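Local coordinates for conserved hypothetical protein (Agrobacterium tumefaciens, PDB 2FEX) that is of unknown function but belongs to the DJ-1/PfpI family, whose members include proteases, chaperones and glyoxalase-like enzymes, at residues A[67-72]-A[85-90]. Residues are numbered along the deposited sequence; the frame is centred on the assembly and turned at random.
Sequences LVIPGG and GLVKRF
L67 lays its CB over one face of the F90 ring in a CH-pi contact, 4.1 Å from the ring centroid and 22° off the normal. The carbon is displaced toward the rim, so its closest ring atom is F90 CD2, at 3.8 Å. One turn earlier in the helix, the carbonyl O of L86 lies in the plane of the same ring, at its edge.

The remaining contacts are aliphatic. With its CG anti to the backbone N (chi1 171°), L67 reaches out to the helix, and its methyls meet the branch of L86, which is extended the same way. L67 CD2 sits 3.8 Å from L86 CG, while L67 CD1 approaches L86 CD2 at 4.1 Å. V87 touches more lightly through a single methyl: its CG2 stands 4.3 Å from I69 CD1 and equally far from L67 CD2.

L67 and I69 thus present one side of strand 66-69 to helix 84-92, the axes of residues 67-69 and 85-90 running roughly antiparallel, at 147°. This is the packing of a beta-alpha-beta crossover, since the chain goes on to the adjacent parallel strand 96-100. V68 points to the sheet's other side, against F161 and I165 of helix 158-168. I69 and V87 also both touch L107, placing the contact between the central sheet and the layer containing helices 84-92 and 102-109.

No hydrogen bond joins the two segments; they meet through buried hydrocarbon and one ring face, by shape and dispersion.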
loop_
_atom_site.group_PDB
_atom_site.type_symbol
_atom_site.label_atom_id
_atom_site.label_comp_id
_atom_site.label_asym_id
_atom_site.label_seq_id
_atom_site.Cartn_x
_atom_site.Cartn_y
_atom_site.Cartn_z
ATOM N N LEU A 67 -4.093 -1.218 17.956
ATOM C CA LEU A 67 -2.854 -0.504 17.611
ATOM C C LEU A 67 -2.138 -1.334 16.558
ATOM O O LEU A 67 -1.783 -2.509 16.770
ATOM C CB LEU A 67 -1.977 -0.410 18.847
ATOM C CG LEU A 67 -0.568 0.104 18.619
ATOM C CD1 LEU A 67 -0.680 1.604 18.177
ATOM C CD2 LEU A 67 0.273 -0.032 19.915
ATOM N N VAL A 68 -1.932 -0.735 15.392
ATOM C CA VAL A 68 -1.360 -1.462 14.231
ATOM C C VAL A 68 -0.071 -0.769 13.861
ATOM O O VAL A 68 -0.065 0.453 13.651
ATOM C CB VAL A 68 -2.324 -1.434 13.027
ATOM C CG1 VAL A 68 -1.662 -2.045 11.787
ATOM C CG2 VAL A 68 -3.615 -2.196 13.390
ATOM N N ILE A 69 1.015 -1.538 13.846
ATOM C CA ILE A 69 2.359 -0.963 13.641
ATOM C C ILE A 69 2.968 -1.514 12.334
ATOM O O ILE A 69 3.381 -2.678 12.286
ATOM C CB ILE A 69 3.275 -1.217 14.862
ATOM C CG1 ILE A 69 2.558 -0.881 16.167
ATOM C CG2 ILE A 69 4.576 -0.443 14.676
ATOM C CD1 ILE A 69 3.414 -1.279 17.387
ATOM N N PRO A 70 3.012 -0.695 11.250
ATOM C CA PRO A 70 3.676 -1.174 10.026
ATOM C C PRO A 70 5.211 -1.205 10.209
ATOM O O PRO A 70 5.794 -0.459 11.059
ATOM C CB PRO A 70 3.360 -0.096 8.945
ATOM C CG PRO A 70 3.105 1.198 9.827
ATOM C CD PRO A 70 2.422 0.653 11.120
ATOM N N GLY A 71 5.886 -2.015 9.404
ATOM C CA GLY A 71 7.334 -1.977 9.376
ATOM C C GLY A 71 7.882 -0.853 8.531
ATOM O O GLY A 71 7.161 0.146 8.256
ATOM N N GLY A 72 9.164 -0.994 8.132
ATOM C CA GLY A 72 9.808 0.123 7.437
ATOM C C GLY A 72 11.252 0.173 7.894
ATOM O O GLY A 72 11.713 -0.787 8.554
ATOM N N GLY A 85 6.274 1.510 26.074
ATOM C CA GLY A 85 5.195 2.196 26.847
ATOM C C GLY A 85 3.862 2.141 26.105
ATOM O O GLY A 85 2.833 1.796 26.684
ATOM N N LEU A 86 3.903 2.466 24.813
ATOM C CA LEU A 86 2.700 2.471 23.956
ATOM C C LEU A 86 2.093 1.065 23.902
ATOM O O LEU A 86 0.887 0.885 24.122
ATOM C CB LEU A 86 3.109 2.924 22.553
ATOM C CG LEU A 86 1.988 2.959 21.533
ATOM C CD1 LEU A 86 0.814 3.909 21.933
ATOM C CD2 LEU A 86 2.463 3.367 20.177
ATOM N N VAL A 87 2.929 0.059 23.656
ATOM C CA VAL A 87 2.391 -1.292 23.549
ATOM C C VAL A 87 1.779 -1.747 24.880
ATOM O O VAL A 87 0.669 -2.306 24.901
ATOM C CB VAL A 87 3.475 -2.243 23.040
ATOM C CG1 VAL A 87 3.070 -3.717 23.202
ATOM C CG2 VAL A 87 3.761 -1.929 21.590
ATOM N N LYS A 88 2.502 -1.502 25.966
ATOM C CA LYS A 88 1.998 -1.864 27.324
ATOM C C LYS A 88 0.655 -1.174 27.627
ATOM O O LYS A 88 -0.252 -1.807 28.150
ATOM C CB LYS A 88 3.048 -1.612 28.396
ATOM C CG LYS A 88 2.585 -2.025 29.823
ATOM C CD LYS A 88 3.724 -1.967 30.803
ATOM C CE LYS A 88 3.280 -2.263 32.249
ATOM N NZ LYS A 88 2.225 -3.327 32.399
ATOM N N ARG A 89 0.551 0.114 27.309
ATOM C CA ARG A 89 -0.687 0.879 27.485
ATOM C C ARG A 89 -1.868 0.149 26.831
ATOM O O ARG A 89 -2.910 -0.018 27.433
ATOM C CB ARG A 89 -0.523 2.318 26.921
ATOM C CG ARG A 89 -1.685 3.305 27.115
ATOM C CD ARG A 89 -1.395 4.760 26.552
ATOM N NE ARG A 89 0.029 5.102 26.549
ATOM C CZ ARG A 89 0.638 5.777 25.584
ATOM N NH1 ARG A 89 -0.028 6.212 24.553
ATOM N NH2 ARG A 89 1.929 6.025 25.657
ATOM N N PHE A 90 -1.674 -0.263 25.587
ATOM C CA PHE A 90 -2.711 -0.975 24.824
ATOM C C PHE A 90 -2.987 -2.390 25.336
ATOM O O PHE A 90 -4.156 -2.796 25.503
ATOM C CB PHE A 90 -2.375 -0.916 23.320
ATOM C CG PHE A 90 -2.848 0.342 22.691
ATOM C CD1 PHE A 90 -2.183 1.551 22.940
ATOM C CD2 PHE A 90 -4.075 0.355 21.969
ATOM C CE1 PHE A 90 -2.685 2.769 22.376
ATOM C CE2 PHE A 90 -4.594 1.517 21.419
ATOM C CZ PHE A 90 -3.910 2.753 21.626
#